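Local structure of metallo-beta-lactamase superfamily protein (Thermus thermophilus, 2ZWR) at residues L52-V63 and L83-A91; L76-Y84 and H121-V130. The protein probably acts as a metal-dependent hydrolase of the metallo-beta-lactamase superfamily, carrying two zinc ions bridged by a water in its active site. All coordinates share one frame; numbering follows the deposited sequence.

Contact 1: residues L52-V63 and L83-A91; sequences LTHAHFDHVGAV and LYEGADLAA. With ZN (zinc ion), chain D; ZN (zinc ion), chain C.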
loop_
_atom_site.group_PDB
_atom_site.type_symbol
_atom_site.label_atom_id
_atom_site.label_comp_id
_atom_site.label_asym_id
_atom_site.label_seq_id
_atom_site.Cartn_x
_atom_site.Cartn_y
_atom_site.Cartn_z
ATOM N N LEU A 52 -1.100 -3.671 -4.354
ATOM C CA LEU A 52 -1.696 -3.445 -3.029
ATOM C C LEU A 52 -0.824 -3.936 -1.875
ATOM O O LEU A 52 -0.509 -5.124 -1.797
ATOM C CB LEU A 52 -3.105 -4.063 -2.939
ATOM C CG LEU A 52 -4.157 -3.620 -3.972
ATOM C CD1 LEU A 52 -5.432 -4.452 -3.806
ATOM C CD2 LEU A 52 -4.466 -2.116 -3.886
ATOM N N THR A 53 -0.446 -3.006 -0.988
ATOM C CA THR A 53 0.274 -3.347 0.243
ATOM C C THR A 53 -0.610 -4.218 1.102
ATOM O O THR A 53 -0.139 -5.181 1.701
ATOM C CB THR A 53 0.720 -2.105 1.076
ATOM O OG1 THR A 53 -0.438 -1.397 1.556
ATOM C CG2 THR A 53 1.652 -1.180 0.269
ATOM N N HIS A 54 -1.900 -3.882 1.150
ATOM C CA HIS A 54 -2.904 -4.714 1.825
ATOM C C HIS A 54 -4.314 -4.302 1.391
ATOM O O HIS A 54 -4.464 -3.379 0.582
ATOM C CB HIS A 54 -2.714 -4.680 3.351
ATOM C CG HIS A 54 -3.000 -3.347 3.985
ATOM N ND1 HIS A 54 -2.287 -2.208 3.689
ATOM C CD2 HIS A 54 -3.896 -2.991 4.935
ATOM C CE1 HIS A 54 -2.747 -1.202 4.411
ATOM N NE2 HIS A 54 -3.723 -1.650 5.176
ATOM N N ALA A 55 -5.333 -4.979 1.920
ATOM C CA ALA A 55 -6.716 -4.823 1.440
ATOM C C ALA A 55 -7.722 -4.294 2.462
ATOM O O ALA A 55 -8.914 -4.564 2.338
ATOM C CB ALA A 55 -7.227 -6.122 0.836
ATOM N N HIS A 56 -7.272 -3.534 3.459
ATOM C CA HIS A 56 -8.215 -2.694 4.188
ATOM C C HIS A 56 -8.916 -1.751 3.202
ATOM O O HIS A 56 -8.307 -1.287 2.216
ATOM C CB HIS A 56 -7.537 -1.900 5.287
ATOM C CG HIS A 56 -7.126 -2.733 6.449
ATOM N ND1 HIS A 56 -6.059 -2.402 7.257
ATOM C CD2 HIS A 56 -7.619 -3.901 6.928
ATOM C CE1 HIS A 56 -5.923 -3.324 8.196
ATOM N NE2 HIS A 56 -6.855 -4.241 8.016
ATOM N N PHE A 57 -10.190 -1.488 3.471
ATOM C CA PHE A 57 -11.038 -0.719 2.561
ATOM C C PHE A 57 -10.498 0.660 2.171
ATOM O O PHE A 57 -10.781 1.140 1.065
ATOM C CB PHE A 57 -12.483 -0.630 3.083
ATOM C CG PHE A 57 -12.679 0.303 4.274
ATOM C CD1 PHE A 57 -12.818 -0.216 5.558
ATOM C CD2 PHE A 57 -12.791 1.687 4.099
ATOM C CE1 PHE A 57 -13.026 0.623 6.668
ATOM C CE2 PHE A 57 -12.999 2.542 5.202
ATOM C CZ PHE A 57 -13.117 2.006 6.487
ATOM N N ASP A 58 -9.731 1.297 3.061
ATOM C CA ASP A 58 -9.158 2.616 2.757
ATOM C C ASP A 58 -8.019 2.555 1.738
ATOM O O ASP A 58 -7.528 3.594 1.288
ATOM C CB ASP A 58 -8.738 3.367 4.041
ATOM C CG ASP A 58 -7.737 2.585 4.890
ATOM O OD1 ASP A 58 -7.960 1.388 5.159
ATOM O OD2 ASP A 58 -6.719 3.174 5.293
ATOM N N HIS A 59 -7.616 1.345 1.356
ATOM C CA HIS A 59 -6.548 1.160 0.374
ATOM C C HIS A 59 -7.054 0.653 -0.978
ATOM O O HIS A 59 -6.294 0.608 -1.948
ATOM C CB HIS A 59 -5.441 0.253 0.952
ATOM C CG HIS A 59 -4.696 0.888 2.089
ATOM N ND1 HIS A 59 -3.429 1.417 1.951
ATOM C CD2 HIS A 59 -5.068 1.133 3.366
ATOM C CE1 HIS A 59 -3.048 1.948 3.098
ATOM N NE2 HIS A 59 -4.028 1.799 3.971
ATOM N N VAL A 60 -8.339 0.292 -1.048
ATOM C CA VAL A 60 -8.890 -0.394 -2.243
ATOM C C VAL A 60 -10.186 0.222 -2.807
ATOM O O VAL A 60 -10.760 -0.297 -3.772
ATOM C CB VAL A 60 -9.107 -1.928 -1.986
ATOM C CG1 VAL A 60 -7.789 -2.622 -1.581
ATOM C CG2 VAL A 60 -10.198 -2.160 -0.925
ATOM N N GLY A 61 -10.635 1.333 -2.228
ATOM C CA GLY A 61 -11.902 1.961 -2.625
ATOM C C GLY A 61 -12.002 2.526 -4.043
ATOM O O GLY A 61 -13.112 2.801 -4.519
ATOM N N ALA A 62 -10.855 2.714 -4.709
ATOM C CA ALA A 62 -10.811 3.229 -6.076
ATOM C C ALA A 62 -10.373 2.171 -7.065
ATOM O O ALA A 62 -10.234 2.450 -8.251
ATOM C CB ALA A 62 -9.886 4.430 -6.171
ATOM N N VAL A 63 -10.152 0.951 -6.586
ATOM C CA VAL A 63 -9.741 -0.133 -7.488
ATOM C C VAL A 63 -10.770 -0.389 -8.590
ATOM O O VAL A 63 -10.409 -0.376 -9.760
ATOM C CB VAL A 63 -9.382 -1.440 -6.732
ATOM C CG1 VAL A 63 -9.213 -2.609 -7.717
ATOM C CG2 VAL A 63 -8.116 -1.242 -5.921
ATOM N N LEU A 83 -10.183 -10.003 3.190
ATOM C CA LEU A 83 -10.349 -8.576 3.418
ATOM C C LEU A 83 -10.783 -7.859 2.134
ATOM O O LEU A 83 -11.677 -7.011 2.153
ATOM C CB LEU A 83 -9.057 -7.957 3.961
ATOM C CG LEU A 83 -8.585 -8.312 5.371
ATOM C CD1 LEU A 83 -7.216 -7.704 5.634
ATOM C CD2 LEU A 83 -9.568 -7.857 6.434
ATOM N N TYR A 84 -10.155 -8.230 1.023
ATOM C CA TYR A 84 -10.404 -7.602 -0.264
ATOM C C TYR A 84 -11.840 -7.851 -0.706
ATOM O O TYR A 84 -12.534 -6.930 -1.138
ATOM C CB TYR A 84 -9.406 -8.138 -1.286
ATOM C CG TYR A 84 -9.472 -7.556 -2.680
ATOM C CD1 TYR A 84 -8.736 -6.420 -3.023
ATOM C CD2 TYR A 84 -10.234 -8.172 -3.668
ATOM C CE1 TYR A 84 -8.774 -5.904 -4.323
ATOM C CE2 TYR A 84 -10.286 -7.674 -4.950
ATOM C CZ TYR A 84 -9.547 -6.544 -5.279
ATOM O OH TYR A 84 -9.620 -6.058 -6.565
ATOM N N GLU A 85 -12.287 -9.092 -0.553
ATOM C CA GLU A 85 -13.613 -9.504 -0.995
ATOM C C GLU A 85 -14.762 -8.825 -0.252
ATOM O O GLU A 85 -15.808 -8.578 -0.842
ATOM C CB GLU A 85 -13.734 -11.027 -0.915
ATOM C CG GLU A 85 -12.854 -11.727 -1.950
ATOM C CD GLU A 85 -12.774 -13.223 -1.763
ATOM O OE1 GLU A 85 -12.723 -13.685 -0.600
ATOM O OE2 GLU A 85 -12.746 -13.943 -2.794
ATOM N N GLY A 86 -14.564 -8.532 1.032
ATOM C CA GLY A 86 -15.579 -7.875 1.839
ATOM C C GLY A 86 -15.322 -6.413 2.151
ATOM O O GLY A 86 -15.978 -5.862 3.021
ATOM N N ALA A 87 -14.402 -5.775 1.425
ATOM C CA ALA A 87 -13.964 -4.416 1.746
ATOM C C ALA A 87 -15.100 -3.400 1.728
ATOM O O ALA A 87 -15.127 -2.491 2.543
ATOM C CB ALA A 87 -12.838 -3.968 0.818
ATOM N N ASP A 88 -16.023 -3.553 0.783
ATOM C CA ASP A 88 -17.152 -2.641 0.666
ATOM C C ASP A 88 -18.099 -2.788 1.862
ATOM O O ASP A 88 -18.670 -1.807 2.313
ATOM C CB ASP A 88 -17.894 -2.854 -0.661
ATOM C CG ASP A 88 -18.442 -4.274 -0.814
ATOM O OD1 ASP A 88 -17.744 -5.243 -0.447
ATOM O OD2 ASP A 88 -19.574 -4.425 -1.306
ATOM N N LEU A 89 -18.235 -4.012 2.374
ATOM C CA LEU A 89 -19.021 -4.282 3.587
ATOM C C LEU A 89 -18.388 -3.649 4.816
ATOM O O LEU A 89 -19.087 -3.079 5.655
ATOM C CB LEU A 89 -19.183 -5.791 3.814
ATOM C CG LEU A 89 -19.833 -6.632 2.713
ATOM C CD1 LEU A 89 -19.861 -8.097 3.145
ATOM C CD2 LEU A 89 -21.246 -6.144 2.417
ATOM N N ALA A 90 -17.064 -3.741 4.925
ATOM C CA ALA A 90 -16.356 -3.118 6.038
ATOM C C ALA A 90 -16.510 -1.598 5.981
ATOM O O ALA A 90 -16.802 -0.964 6.996
ATOM C CB ALA A 90 -14.873 -3.523 6.051
ATOM N N ALA A 91 -16.324 -1.008 4.798
ATOM C CA ALA A 91 -16.553 0.426 4.639
ATOM C C ALA A 91 -17.994 0.784 5.049
ATOM O O ALA A 91 -18.218 1.769 5.765
ATOM C CB ALA A 91 -16.277 0.860 3.214
HETATM ZN ZN ZN D . -4.646 -0.795 6.964
HETATM ZN ZN ZN C . -4.650 2.335 5.917
HETATM O O HOH W 1 -5.728 0.950 6.668
#

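Contact 2: residues L76-Y84 and H121-V130; sequences LHPLDLPLY and HLPGHSPGHV. With ZN (zinc ion), chain F; ZN (zinc ion), chain D.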
loop_
_atom_site.group_PDB
_atom_site.type_symbol
_atom_site.label_atom_id
_atom_site.label_comp_id
_atom_site.label_asym_id
_atom_site.label_seq_id
_atom_site.Cartn_x
_atom_site.Cartn_y
_atom_site.Cartn_z
ATOM N N LEU A 76 -2.230 -8.576 -5.227
ATOM C CA LEU A 76 -2.486 -8.648 -3.794
ATOM C C LEU A 76 -1.987 -9.964 -3.243
ATOM O O LEU A 76 -2.138 -11.000 -3.894
ATOM C CB LEU A 76 -3.994 -8.542 -3.521
ATOM C CG LEU A 76 -4.499 -8.636 -2.083
ATOM C CD1 LEU A 76 -4.275 -7.324 -1.326
ATOM C CD2 LEU A 76 -5.968 -9.024 -2.101
ATOM N N HIS A 77 -1.396 -9.925 -2.048
ATOM C CA HIS A 77 -1.059 -11.155 -1.329
ATOM C C HIS A 77 -2.353 -11.931 -1.014
ATOM O O HIS A 77 -3.307 -11.366 -0.460
ATOM C CB HIS A 77 -0.294 -10.832 -0.045
ATOM C CG HIS A 77 0.440 -11.999 0.535
ATOM N ND1 HIS A 77 -0.190 -12.986 1.262
ATOM C CD2 HIS A 77 1.751 -12.337 0.496
ATOM C CE1 HIS A 77 0.700 -13.888 1.639
ATOM N NE2 HIS A 77 1.888 -13.512 1.194
ATOM N N PRO A 78 -2.388 -13.230 -1.369
ATOM C CA PRO A 78 -3.583 -14.064 -1.208
ATOM C C PRO A 78 -4.131 -14.132 0.227
ATOM O O PRO A 78 -5.317 -14.399 0.412
ATOM C CB PRO A 78 -3.122 -15.452 -1.683
ATOM C CG PRO A 78 -1.633 -15.407 -1.638
ATOM C CD PRO A 78 -1.269 -13.992 -1.955
ATOM N N LEU A 79 -3.281 -13.903 1.226
ATOM C CA LEU A 79 -3.760 -13.895 2.613
ATOM C C LEU A 79 -4.646 -12.670 2.940
ATOM O O LEU A 79 -5.353 -12.679 3.943
ATOM C CB LEU A 79 -2.610 -14.047 3.609
ATOM C CG LEU A 79 -1.988 -15.452 3.740
ATOM C CD1 LEU A 79 -0.910 -15.457 4.790
ATOM C CD2 LEU A 79 -3.046 -16.507 4.077
ATOM N N ASP A 80 -4.637 -11.648 2.083
ATOM C CA ASP A 80 -5.579 -10.509 2.241
ATOM C C ASP A 80 -6.836 -10.571 1.356
ATOM O O ASP A 80 -7.625 -9.610 1.329
ATOM C CB ASP A 80 -4.877 -9.161 2.059
ATOM C CG ASP A 80 -4.442 -8.547 3.381
ATOM O OD1 ASP A 80 -4.383 -9.286 4.384
ATOM O OD2 ASP A 80 -4.178 -7.324 3.429
ATOM N N LEU A 81 -7.019 -11.680 0.633
ATOM C CA LEU A 81 -8.215 -11.868 -0.201
ATOM C C LEU A 81 -9.540 -11.753 0.566
ATOM O O LEU A 81 -10.468 -11.117 0.063
ATOM C CB LEU A 81 -8.189 -13.206 -0.946
ATOM C CG LEU A 81 -8.118 -13.290 -2.478
ATOM C CD1 LEU A 81 -8.590 -12.041 -3.234
ATOM C CD2 LEU A 81 -6.730 -13.719 -2.925
ATOM N N PRO A 82 -9.650 -12.393 1.759
ATOM C CA PRO A 82 -10.899 -12.238 2.513
ATOM C C PRO A 82 -11.210 -10.782 2.854
ATOM O O PRO A 82 -12.369 -10.379 2.787
ATOM C CB PRO A 82 -10.652 -13.070 3.779
ATOM C CG PRO A 82 -9.649 -14.103 3.332
ATOM C CD PRO A 82 -8.727 -13.317 2.453
ATOM N N LEU A 83 -10.183 -10.003 3.190
ATOM C CA LEU A 83 -10.349 -8.576 3.418
ATOM C C LEU A 83 -10.783 -7.859 2.134
ATOM O O LEU A 83 -11.677 -7.011 2.153
ATOM C CB LEU A 83 -9.057 -7.957 3.961
ATOM C CG LEU A 83 -8.585 -8.312 5.371
ATOM C CD1 LEU A 83 -7.216 -7.704 5.634
ATOM C CD2 LEU A 83 -9.568 -7.857 6.434
ATOM N N TYR A 84 -10.155 -8.230 1.023
ATOM C CA TYR A 84 -10.404 -7.602 -0.264
ATOM C C TYR A 84 -11.840 -7.851 -0.706
ATOM O O TYR A 84 -12.534 -6.930 -1.138
ATOM C CB TYR A 84 -9.406 -8.138 -1.286
ATOM C CG TYR A 84 -9.472 -7.556 -2.680
ATOM C CD1 TYR A 84 -8.736 -6.420 -3.023
ATOM C CD2 TYR A 84 -10.234 -8.172 -3.668
ATOM C CE1 TYR A 84 -8.774 -5.904 -4.323
ATOM C CE2 TYR A 84 -10.286 -7.674 -4.950
ATOM C CZ TYR A 84 -9.547 -6.544 -5.279
ATOM O OH TYR A 84 -9.620 -6.058 -6.565
ATOM N N HIS A 121 6.832 -9.921 2.542
ATOM C CA HIS A 121 5.626 -10.250 3.272
ATOM C C HIS A 121 5.824 -9.924 4.742
ATOM O O HIS A 121 6.600 -10.583 5.444
ATOM C CB HIS A 121 5.212 -11.718 3.096
ATOM C CG HIS A 121 3.919 -12.057 3.777
ATOM N ND1 HIS A 121 3.787 -13.116 4.649
ATOM C CD2 HIS A 121 2.704 -11.454 3.735
ATOM C CE1 HIS A 121 2.545 -13.167 5.098
ATOM N NE2 HIS A 121 1.867 -12.168 4.563
ATOM N N LEU A 122 5.091 -8.910 5.194
ATOM C CA LEU A 122 5.264 -8.336 6.505
ATOM C C LEU A 122 3.906 -8.217 7.202
ATOM O O LEU A 122 3.357 -7.125 7.296
ATOM C CB LEU A 122 5.939 -6.957 6.382
ATOM C CG LEU A 122 7.360 -6.912 5.789
ATOM C CD1 LEU A 122 7.770 -5.497 5.397
ATOM C CD2 LEU A 122 8.393 -7.545 6.749
ATOM N N PRO A 123 3.372 -9.344 7.719
ATOM C CA PRO A 123 2.022 -9.360 8.260
ATOM C C PRO A 123 1.987 -8.728 9.658
ATOM O O PRO A 123 3.029 -8.426 10.235
ATOM C CB PRO A 123 1.718 -10.866 8.362
ATOM C CG PRO A 123 3.038 -11.466 8.707
ATOM C CD PRO A 123 4.050 -10.647 7.911
ATOM N N GLY A 124 0.794 -8.563 10.210
ATOM C CA GLY A 124 0.659 -7.993 11.532
ATOM C C GLY A 124 -0.447 -6.963 11.575
ATOM O O GLY A 124 -1.327 -7.034 12.429
ATOM N N HIS A 125 -0.385 -5.985 10.671
ATOM C CA HIS A 125 -1.477 -5.014 10.503
ATOM C C HIS A 125 -2.629 -5.716 9.754
ATOM O O HIS A 125 -3.811 -5.476 10.032
ATOM C CB HIS A 125 -0.970 -3.766 9.772
ATOM C CG HIS A 125 -2.022 -2.736 9.499
ATOM N ND1 HIS A 125 -2.472 -1.857 10.457
ATOM C CD2 HIS A 125 -2.692 -2.427 8.364
ATOM C CE1 HIS A 125 -3.388 -1.061 9.933
ATOM N NE2 HIS A 125 -3.538 -1.382 8.662
ATOM N N SER A 126 -2.261 -6.594 8.817
ATOM C CA SER A 126 -3.199 -7.509 8.161
ATOM C C SER A 126 -2.406 -8.752 7.715
ATOM O O SER A 126 -1.193 -8.678 7.587
ATOM C CB SER A 126 -3.910 -6.831 6.975
ATOM O OG SER A 126 -3.021 -6.641 5.892
ATOM N N PRO A 127 -3.085 -9.901 7.511
ATOM C CA PRO A 127 -2.374 -11.174 7.237
ATOM C C PRO A 127 -1.564 -11.205 5.937
ATOM O O PRO A 127 -0.542 -11.909 5.864
ATOM C CB PRO A 127 -3.499 -12.224 7.174
ATOM C CG PRO A 127 -4.748 -11.544 7.596
ATOM C CD PRO A 127 -4.550 -10.065 7.565
ATOM N N GLY A 128 -2.021 -10.457 4.932
ATOM C CA GLY A 128 -1.372 -10.399 3.617
ATOM C C GLY A 128 -0.682 -9.060 3.359
ATOM O O GLY A 128 -0.502 -8.644 2.202
ATOM N N HIS A 129 -0.289 -8.384 4.436
ATOM C CA HIS A 129 0.336 -7.068 4.316
ATOM C C HIS A 129 1.756 -7.231 3.775
ATOM O O HIS A 129 2.560 -7.977 4.347
ATOM C CB HIS A 129 0.356 -6.336 5.668
ATOM C CG HIS A 129 0.625 -4.866 5.554
ATOM N ND1 HIS A 129 1.822 -4.360 5.098
ATOM C CD2 HIS A 129 -0.149 -3.793 5.834
ATOM C CE1 HIS A 129 1.773 -3.041 5.093
ATOM N NE2 HIS A 129 0.589 -2.671 5.538
ATOM N N VAL A 130 2.053 -6.535 2.676
ATOM C CA VAL A 130 3.394 -6.564 2.079
ATOM C C VAL A 130 4.026 -5.176 2.045
ATOM O O VAL A 130 3.351 -4.174 2.301
ATOM C CB VAL A 130 3.417 -7.183 0.640
ATOM C CG1 VAL A 130 2.887 -8.618 0.644
ATOM C CG2 VAL A 130 2.667 -6.304 -0.377
HETATM ZN ZN ZN F . 5.393 -14.513 4.980
HETATM ZN ZN ZN D . -4.646 -0.795 6.964
HETATM O O HOH W 2 -0.872 -7.534 -0.374
HETATM O O HOH W 1 -5.728 0.950 6.668
#

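Contact 1: residues L52-V63 and L83-A91
Ala55 and Tyr84 meet where the metal-binding loop 52-63 runs against the end of helix 81-85. The methyl of Ala55 fits against the root of the tyrosine, its CB 3.6 Å from Tyr84 CB, and lies near the plane of the phenol ring at its edge. With CG anti to the backbone N (chi1 -178°), Tyr84 sends its ring along the loop, between Leu52, Val60 and Val63: Leu52 crosses it at about a right angle, CD1 3.7 Å from Tyr84 CE1, and Val63 CG1 reaches the hydroxyl end, which is hydrogen-bonded to the carbonyl O of Pro102. Val60 divides its branches, CG1 going to the tyrosine ring and CG2 to the methyl of Ala87, with Val60 CG2 and Ala87 CB 3.6 Å apart. All of this is buried and tightly packed.

Farther out, the contact is partly exposed, though Phe57 is still well packed. Its ring lays a face on helix 87-93 in a CH-pi contact, Ala91 CA standing 3.8 Å from the ring centroid and 8° off its normal, while Ala90 CB, at the looser margin, touches Phe57 CD1 at 3.9 Å. On the metal side, Leu83 CD1 runs alongside His56, 4.0 Å from His56 CD2.

The loop sequence THAHFDH is the HxHxDH signature of the superfamily. His54 NE2 and His56 ND1 bind one zinc, Asp58 OD2 and His59 NE2 the other, and a water bridges the two metals; His125, Asp144 and His184 complete the sites. Thr53 OG1 accepts from His54 ND1 at 2.9 Å, which, with the zinc bond at NE2, fixes the ring's rotation. No hydrogen bond joins the two segments, so van der Waals packing and the CH-pi contact seat the helices against a loop whose histidines and Asp58 are committed to the zinc ions.

Contact 2: residues L76-Y84 and H121-V130
His77 and His121 stack their imidazoles in an offset pair, centroids 4.0 Å apart and planes at 8°, at one end of a contact between the start of helix 81-85 and the zinc-ligand loop 121-130. This loop is the part of the metallo-beta-lactamase fold that supplies the third histidine of the first zinc site, His125. His77 can be followed outward: CB sits against Gly128 O, and CG, opposite the backbone N (chi1 -163°), carries the ring across to His121. CG and ND1 come near Gly128 CA, CD2 touches Val130 CG1 and His121 CD2, CE1 lies 3.6 Å from His121 NE2, and NE2 lies over the face of His121, 3.4 Å from His121 CD2. Its ND1 also accepts from Leu79 N, which helps to fix the ring's rotation. His121 is held as well, since its NE2 donates in the ring plane to Pro127 O at 2.8 Å while ND1 binds a separate zinc.

Leu79 fills the outer side, its CD1 3.7 Å from Pro127 O. Deeper in, the carboxylate of buried Asp80 grips the type I turn that runs from Ser126 to His129. Gly128 packs directly on the 77-80 backbone, its CA close to Leu79 CB. The hydroxyl of Ser126 donates to the syn lone pair of Asp80 OD2, an oxygen that also takes the backbone N-H of Ala55, so one aspartate links the turn to the metal-binding loop. Leu83 CD1 closes on Ser126 CB beside it. The other oxygen, Asp80 OD1, receives Gly128 N at 2.7 Å, with the donor standing 62° out of the carboxylate plane.

Following the chain from the N terminus, strand 50-51 leads into the loop 52-63, helix 63-70 and strand 74-76 follow, and the chain then returns through 83-91 to close contact 1 over that excursion. Contact 2 opens at 76-84, before the second half of contact 1 is finished, and closes only at 121-130, which begins at the end of strand 117-121 of the other sheet. The two therefore cross, sharing Leu83 and Tyr84 on helix 81-85. Contact 1 stays beside the first sheet, whereas contact 2 ties it to the second. A probable hydrogen bond from Val130 N to Thr53 O also joins them, and His54, His56 and His125 share one zinc.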